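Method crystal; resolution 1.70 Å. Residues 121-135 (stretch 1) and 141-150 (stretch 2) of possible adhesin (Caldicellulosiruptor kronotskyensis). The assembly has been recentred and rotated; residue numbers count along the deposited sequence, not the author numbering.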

# COMPACT_ATOMS: atom_id res chain seq x y z
N SER A 121 15.25 6.47 3.83
CA SER A 121 15.15 7.05 2.52
C SER A 121 16.53 7.13 1.95
O SER A 121 17.49 7.57 2.65
CB SER A 121 14.54 8.44 2.53
OG SER A 121 14.88 9.12 1.32
N ASP A 122 16.66 6.75 0.69
CA ASP A 122 17.95 6.79 -0.02
C ASP A 122 18.18 8.12 -0.71
O ASP A 122 19.22 8.34 -1.34
CB ASP A 122 18.13 5.59 -0.98
CG ASP A 122 18.34 4.29 -0.28
OD1 ASP A 122 18.72 4.31 0.93
OD2 ASP A 122 18.20 3.24 -0.98
N SER A 123 17.25 9.07 -0.51
CA SER A 123 17.30 10.37 -1.14
C SER A 123 16.70 11.43 -0.21
O SER A 123 16.94 11.42 1.01
CB SER A 123 16.66 10.28 -2.55
OG SER A 123 16.72 11.50 -3.25
N ASN A 124 15.96 12.36 -0.76
CA ASN A 124 15.38 13.44 -0.00
C ASN A 124 13.99 13.09 0.53
O ASN A 124 13.20 12.33 -0.09
CB ASN A 124 15.29 14.66 -0.87
CG ASN A 124 16.61 14.96 -1.58
OD1 ASN A 124 17.68 15.08 -0.94
ND2 ASN A 124 16.52 15.14 -2.84
N VAL A 125 13.65 13.75 1.64
CA VAL A 125 12.33 13.71 2.23
C VAL A 125 11.81 15.15 2.29
O VAL A 125 12.40 15.94 2.97
CB VAL A 125 12.27 13.02 3.59
CG1 VAL A 125 10.88 13.05 4.20
CG2 VAL A 125 12.79 11.60 3.47
N LYS A 126 10.79 15.47 1.52
CA LYS A 126 10.25 16.83 1.36
C LYS A 126 8.80 16.87 1.86
O LYS A 126 7.99 16.08 1.38
CB LYS A 126 10.35 17.23 -0.08
CG LYS A 126 9.86 18.64 -0.23
CD LYS A 126 9.88 19.12 -1.65
CE LYS A 126 9.13 20.46 -1.67
NZ LYS A 126 9.40 21.12 -2.97
N LEU A 127 8.57 17.65 2.90
CA LEU A 127 7.20 17.93 3.38
C LEU A 127 6.88 19.37 3.07
O LEU A 127 7.67 20.24 3.40
CB LEU A 127 7.06 17.74 4.85
CG LEU A 127 7.10 16.31 5.33
CD1 LEU A 127 8.50 15.87 5.37
CD2 LEU A 127 6.64 16.35 6.80
N ALA A 128 5.78 19.59 2.34
CA ALA A 128 5.42 20.98 1.88
C ALA A 128 3.94 21.22 2.01
O ALA A 128 3.15 20.58 1.32
CB ALA A 128 5.89 21.19 0.48
N GLY A 129 3.59 22.13 2.89
CA GLY A 129 2.21 22.63 2.95
C GLY A 129 1.62 22.63 4.34
O GLY A 129 2.04 21.88 5.23
N PRO A 130 0.60 23.48 4.57
CA PRO A 130 -0.04 23.47 5.83
C PRO A 130 -0.63 22.11 6.17
O PRO A 130 -1.15 21.41 5.33
CB PRO A 130 -1.17 24.53 5.68
CG PRO A 130 -0.64 25.44 4.66
CD PRO A 130 0.02 24.51 3.66
N GLY A 131 -0.54 21.76 7.43
CA GLY A 131 -1.11 20.51 7.89
C GLY A 131 -0.39 19.20 7.57
O GLY A 131 -0.95 18.14 7.91
N VAL A 132 0.76 19.28 6.93
CA VAL A 132 1.58 18.13 6.62
C VAL A 132 2.48 17.87 7.85
O VAL A 132 3.49 18.62 8.07
CB VAL A 132 2.45 18.36 5.41
CG1 VAL A 132 3.23 17.06 5.08
CG2 VAL A 132 1.63 18.78 4.21
N ASN A 133 2.15 16.88 8.66
CA ASN A 133 2.81 16.68 9.97
C ASN A 133 3.34 15.26 10.05
O ASN A 133 2.55 14.29 9.96
CB ASN A 133 1.82 16.90 11.07
CG ASN A 133 1.37 18.34 11.16
OD1 ASN A 133 2.18 19.23 11.03
ND2 ASN A 133 0.06 18.56 11.24
N MSE A 134 4.65 15.10 10.09
CA MSE A 134 5.29 13.80 10.30
C MSE A 134 5.87 13.60 11.62
O MSE A 134 6.49 14.53 12.20
CB MSE A 134 6.38 13.68 9.23
CG MSE A 134 6.95 12.29 9.22
SE MSE A 134 8.21 11.94 7.73
CE MSE A 134 9.62 12.98 8.43
N GLU A 135 5.74 12.40 12.15
CA GLU A 135 6.39 12.06 13.45
C GLU A 135 7.25 10.83 13.22
O GLU A 135 6.78 9.89 12.55
CB GLU A 135 5.40 11.68 14.53
CG GLU A 135 4.46 12.80 14.79
CD GLU A 135 3.49 12.65 15.94
OE1 GLU A 135 3.37 11.57 16.57
OE2 GLU A 135 2.85 13.68 16.18
N SER A 141 16.75 7.44 8.81
CA SER A 141 17.97 7.52 8.05
C SER A 141 17.62 8.07 6.69
O SER A 141 16.92 7.37 5.87
CB SER A 141 18.59 6.11 7.96
OG SER A 141 19.75 6.11 7.18
N ILE A 142 18.10 9.29 6.43
CA ILE A 142 17.77 10.06 5.23
C ILE A 142 19.06 10.47 4.57
O ILE A 142 19.77 11.32 5.10
CB ILE A 142 16.90 11.28 5.58
CG1 ILE A 142 15.61 10.80 6.29
CG2 ILE A 142 16.68 12.17 4.36
CD1 ILE A 142 14.76 11.89 6.89
N ARG A 143 19.35 9.91 3.40
CA ARG A 143 20.69 10.12 2.81
C ARG A 143 20.83 11.45 2.16
O ARG A 143 21.94 11.90 1.92
CB ARG A 143 21.07 9.03 1.79
CG ARG A 143 20.96 7.62 2.29
CD ARG A 143 21.88 7.41 3.43
NE ARG A 143 21.93 5.97 3.84
CZ ARG A 143 22.99 5.18 3.76
NH1 ARG A 143 24.12 5.62 3.20
NH2 ARG A 143 22.91 3.92 4.23
N GLY A 144 19.72 12.05 1.79
CA GLY A 144 19.71 13.40 1.30
C GLY A 144 19.23 14.43 2.31
O GLY A 144 19.61 14.43 3.48
N THR A 145 18.37 15.31 1.85
CA THR A 145 17.92 16.40 2.61
C THR A 145 16.54 16.08 3.19
O THR A 145 15.69 15.54 2.49
CB THR A 145 17.82 17.69 1.74
OG1 THR A 145 19.12 17.98 1.14
CG2 THR A 145 17.25 18.89 2.52
N LEU A 146 16.33 16.49 4.41
CA LEU A 146 15.02 16.58 5.06
C LEU A 146 14.60 18.05 4.90
O LEU A 146 15.19 18.95 5.49
CB LEU A 146 15.10 16.16 6.52
CG LEU A 146 13.81 16.34 7.35
CD1 LEU A 146 12.63 15.62 6.73
CD2 LEU A 146 13.99 15.94 8.85
N GLU A 147 13.59 18.30 4.07
CA GLU A 147 13.11 19.64 3.72
C GLU A 147 11.71 19.75 4.28
O GLU A 147 10.81 18.95 3.92
CB GLU A 147 13.08 19.79 2.18
CG GLU A 147 12.61 21.17 1.82
CD GLU A 147 12.68 21.47 0.33
OE1 GLU A 147 13.04 20.55 -0.45
OE2 GLU A 147 12.32 22.62 -0.02
N VAL A 148 11.48 20.74 5.11
CA VAL A 148 10.22 20.93 5.82
C VAL A 148 9.75 22.37 5.61
O VAL A 148 10.35 23.30 6.19
CB VAL A 148 10.35 20.62 7.33
CG1 VAL A 148 9.01 20.57 8.05
CG2 VAL A 148 11.13 19.32 7.63
N ILE A 149 8.78 22.57 4.75
CA ILE A 149 8.43 23.94 4.27
C ILE A 149 6.92 24.22 4.26
O ILE A 149 6.08 23.29 4.22
CB ILE A 149 9.07 24.27 2.90
CG1 ILE A 149 8.46 23.51 1.72
CG2 ILE A 149 10.61 24.06 2.98
CD1 ILE A 149 8.92 23.98 0.39
N ASP A 150 6.62 25.51 4.16
CA ASP A 150 5.29 25.96 3.81
C ASP A 150 4.25 25.49 4.82
O ASP A 150 3.04 25.30 4.48
CB ASP A 150 4.93 25.54 2.38
CG ASP A 150 5.84 26.13 1.32
OD1 ASP A 150 6.60 27.13 1.56
OD2 ASP A 150 5.82 25.63 0.18
O HOH W 1 18.72 5.52 4.24

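How does the contact begin at S121? The backbone pairs in parallel: S121 N donates to S141 O at 2.8 Å, and R143 N donates to S121 O at 3.1 Å. A water also donates to S121 O (2.9 Å) and S141 OG (3.2 Å) and accepts from R143 NE (3.3 Å), tying the arginine side chain to both strands. The small S121 side chain, buried, turns back on its own stretch, where S123 N donates to S121 OG at 3.0 Å.

What maintains the pairing where the chain turns a corner at R143 and G144? G144 N donates to S123 O at 3.0 Å, and the N124 side chain then stands in for backbone, its OD1 accepting from T145 N at 2.9 Å. Glycine suits position 144: a CB there would lie 2.2 Å from N124 OD1 and 3.0 Å from S123 O, a clash with both.

How do V125 to A128 bind their neighbour? The strand runs parallel to T145–I149, and its odd residues do the bonding: V125 N to T145 O (2.8 Å), E147 N to V125 O (2.9 Å), L127 N to E147 O (2.8 Å) and I149 N to L127 O (2.9 Å). V125, L127, L146 and V148 share a buried apolar face, with V125 CG1 4.0 Å from L146 CD1. On the other face, extended K126 lies beside E147; K126 NZ and E147 OE2, 4.4 Å apart, are oppositely charged but too distant for a salt bridge. A128 CB packs 3.7 Å from I149 CG1.

Where does the ladder end? G129 N donates to I149 O at 3.1 Å. Proline follows, and P130 N, 3.0 Å from D150 O, has no hydrogen to share. A type II turn from G129 to V132 then leads into the next strand, from which M134 CE reaches within 4.3 Å of L146 CD1.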